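Local coordinates for glyoxylate-induced Protein (Pseudomonas aeruginosa, PDB 1SQ4), which is a double beta-barrel protein of the cupin superfamily and probably acts as a ureidoglycine aminohydrolase, at residues I141-Q146 and R188-V193. Sequence-based numbering, arbitrary orientation.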
# COMPACT_ATOMS: atom_id res chain seq x y z
N ILE A 141 -20.38 -6.94 30.22
CA ILE A 141 -18.98 -7.22 29.98
C ILE A 141 -18.51 -8.40 30.82
O ILE A 141 -18.62 -8.39 32.05
CB ILE A 141 -18.17 -5.96 30.29
CG1 ILE A 141 -18.70 -4.81 29.45
CG2 ILE A 141 -16.72 -6.19 29.99
CD1 ILE A 141 -18.19 -3.45 29.85
N ARG A 142 -17.97 -9.42 30.15
CA ARG A 142 -17.50 -10.63 30.84
C ARG A 142 -16.02 -10.91 30.74
O ARG A 142 -15.36 -10.54 29.77
CB ARG A 142 -18.26 -11.87 30.32
CG ARG A 142 -19.75 -11.86 30.64
CD ARG A 142 -20.53 -12.90 29.84
NE ARG A 142 -20.39 -14.28 30.32
CZ ARG A 142 -19.61 -15.19 29.77
NH1 ARG A 142 -18.88 -14.88 28.70
NH2 ARG A 142 -19.58 -16.43 30.25
N LYS A 143 -15.50 -11.60 31.75
CA LYS A 143 -14.09 -11.98 31.79
C LYS A 143 -13.87 -13.04 32.84
O LYS A 143 -14.52 -13.05 33.88
CB LYS A 143 -13.20 -10.79 32.14
CG LYS A 143 -11.72 -11.16 32.35
CD LYS A 143 -10.99 -10.00 33.02
CE LYS A 143 -9.48 -10.19 33.17
NZ LYS A 143 -9.04 -11.48 33.76
N HIS A 144 -12.95 -13.95 32.58
CA HIS A 144 -12.65 -14.96 33.56
C HIS A 144 -11.79 -14.25 34.60
O HIS A 144 -10.74 -13.68 34.29
CB HIS A 144 -11.90 -16.13 32.93
CG HIS A 144 -12.78 -17.05 32.14
ND1 HIS A 144 -12.29 -17.89 31.16
CD2 HIS A 144 -14.11 -17.30 32.21
CE1 HIS A 144 -13.27 -18.61 30.66
NE2 HIS A 144 -14.39 -18.28 31.28
N TYR A 145 -12.27 -14.29 35.84
CA TYR A 145 -11.57 -13.67 36.95
C TYR A 145 -10.30 -14.43 37.27
O TYR A 145 -10.27 -15.65 37.22
CB TYR A 145 -12.48 -13.63 38.18
CG TYR A 145 -11.82 -13.03 39.40
CD1 TYR A 145 -11.37 -13.85 40.44
CD2 TYR A 145 -11.59 -11.65 39.50
CE1 TYR A 145 -10.71 -13.31 41.54
CE2 TYR A 145 -10.92 -11.11 40.60
CZ TYR A 145 -10.49 -11.95 41.61
OH TYR A 145 -9.80 -11.45 42.68
N GLN A 146 -9.24 -13.70 37.61
CA GLN A 146 -7.99 -14.35 37.94
C GLN A 146 -7.76 -14.30 39.44
O GLN A 146 -7.53 -13.23 40.02
CB GLN A 146 -6.84 -13.70 37.21
CG GLN A 146 -5.52 -14.38 37.46
CD GLN A 146 -4.44 -13.90 36.53
OE1 GLN A 146 -3.27 -14.30 36.64
NE2 GLN A 146 -4.82 -13.02 35.59
N ARG A 188 -7.99 -6.62 44.57
CA ARG A 188 -8.93 -7.71 44.44
C ARG A 188 -9.54 -7.71 43.05
O ARG A 188 -9.92 -8.75 42.52
CB ARG A 188 -10.03 -7.58 45.49
CG ARG A 188 -9.56 -7.78 46.92
CD ARG A 188 -10.73 -7.71 47.88
NE ARG A 188 -11.33 -6.37 47.87
CZ ARG A 188 -12.54 -6.08 48.32
NH1 ARG A 188 -13.32 -7.03 48.83
NH2 ARG A 188 -12.98 -4.83 48.25
N HIS A 189 -9.64 -6.53 42.44
CA HIS A 189 -10.18 -6.42 41.10
C HIS A 189 -9.10 -6.60 40.07
O HIS A 189 -8.03 -6.00 40.17
CB HIS A 189 -10.83 -5.07 40.85
CG HIS A 189 -12.24 -5.00 41.30
ND1 HIS A 189 -12.61 -4.54 42.54
CD2 HIS A 189 -13.39 -5.39 40.69
CE1 HIS A 189 -13.91 -4.65 42.68
NE2 HIS A 189 -14.41 -5.17 41.57
N ASP A 190 -9.40 -7.42 39.07
CA ASP A 190 -8.44 -7.67 38.01
C ASP A 190 -8.90 -7.04 36.70
O ASP A 190 -8.37 -7.32 35.63
CB ASP A 190 -8.21 -9.18 37.86
CG ASP A 190 -9.40 -9.93 37.29
OD1 ASP A 190 -10.54 -9.43 37.37
OD2 ASP A 190 -9.19 -11.05 36.77
N MSE A 191 -9.89 -6.16 36.80
CA MSE A 191 -10.41 -5.48 35.62
C MSE A 191 -11.12 -4.21 36.02
O MSE A 191 -11.74 -4.12 37.08
CB MSE A 191 -11.40 -6.37 34.87
CG MSE A 191 -12.75 -6.47 35.55
SE MSE A 191 -14.10 -7.09 34.32
CE MSE A 191 -15.57 -7.37 35.56
N HIS A 192 -11.04 -3.21 35.15
CA HIS A 192 -11.70 -1.96 35.40
C HIS A 192 -12.59 -1.66 34.20
O HIS A 192 -12.23 -1.94 33.06
CB HIS A 192 -10.69 -0.82 35.56
CG HIS A 192 -9.86 -0.90 36.82
ND1 HIS A 192 -8.64 -0.26 36.93
CD2 HIS A 192 -10.09 -1.49 38.01
CE1 HIS A 192 -8.17 -0.45 38.15
NE2 HIS A 192 -9.02 -1.19 38.83
N VAL A 193 -13.77 -1.13 34.48
CA VAL A 193 -14.72 -0.73 33.45
C VAL A 193 -15.08 0.69 33.88
O VAL A 193 -15.89 0.88 34.79
CB VAL A 193 -15.99 -1.62 33.46
CG1 VAL A 193 -16.91 -1.23 32.32
CG2 VAL A 193 -15.61 -3.08 33.32
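Asp190 holds CG between its backbone N and carbonyl carbon (chi1 70°), which brings CG to the side of Lys143, whose own CG is anti to the backbone N (chi1 173°) and whose chain bends at its last torsion. The two side chains meet tip to tip in a salt bridge, Lys143 NZ lying 3.0 Å from Asp190 OD2. Gln146 N donates its hydrogen to Asp190 OD2 as well, at 2.8 Å, and the two donors come from opposite faces of the carboxylate plane, each well out of it. Lys143 NZ also donates to His144 O at 2.8 Å, so ammonium, carboxylate and the backbone of 144-146 are tied into one buried cluster. Glu91 brings a second carboxylate close to Asp190 OD1, and the ammonium on OD2 probably offsets part of the repulsion.

The protein is a bicupin, two beta-barrels in one chain, and the contact joins them: 136-144 belongs to a sheet of the N-terminal barrel, 191-198 to one of the C-terminal barrel. The segments run roughly antiparallel. No backbone-to-backbone hydrogen bond joins them; each bond across has a side chain at one end at least. At the other end of the contact Ile141 CD1 meets Val193 CG1 tip to tip at 3.6 Å, with Leu261 touching both residues.

Toward the loops, the Tyr145 ring crosses the Asp190 carboxylate, the planes 61° apart and Tyr145 CD2 3.3 Å from Asp190 OD1. Tyr145 OH donates to Arg188 O at 2.7 Å, on a lone pair in the carbonyl plane, while the Arg188 guanidinium turns away to Glu155 and Asp186.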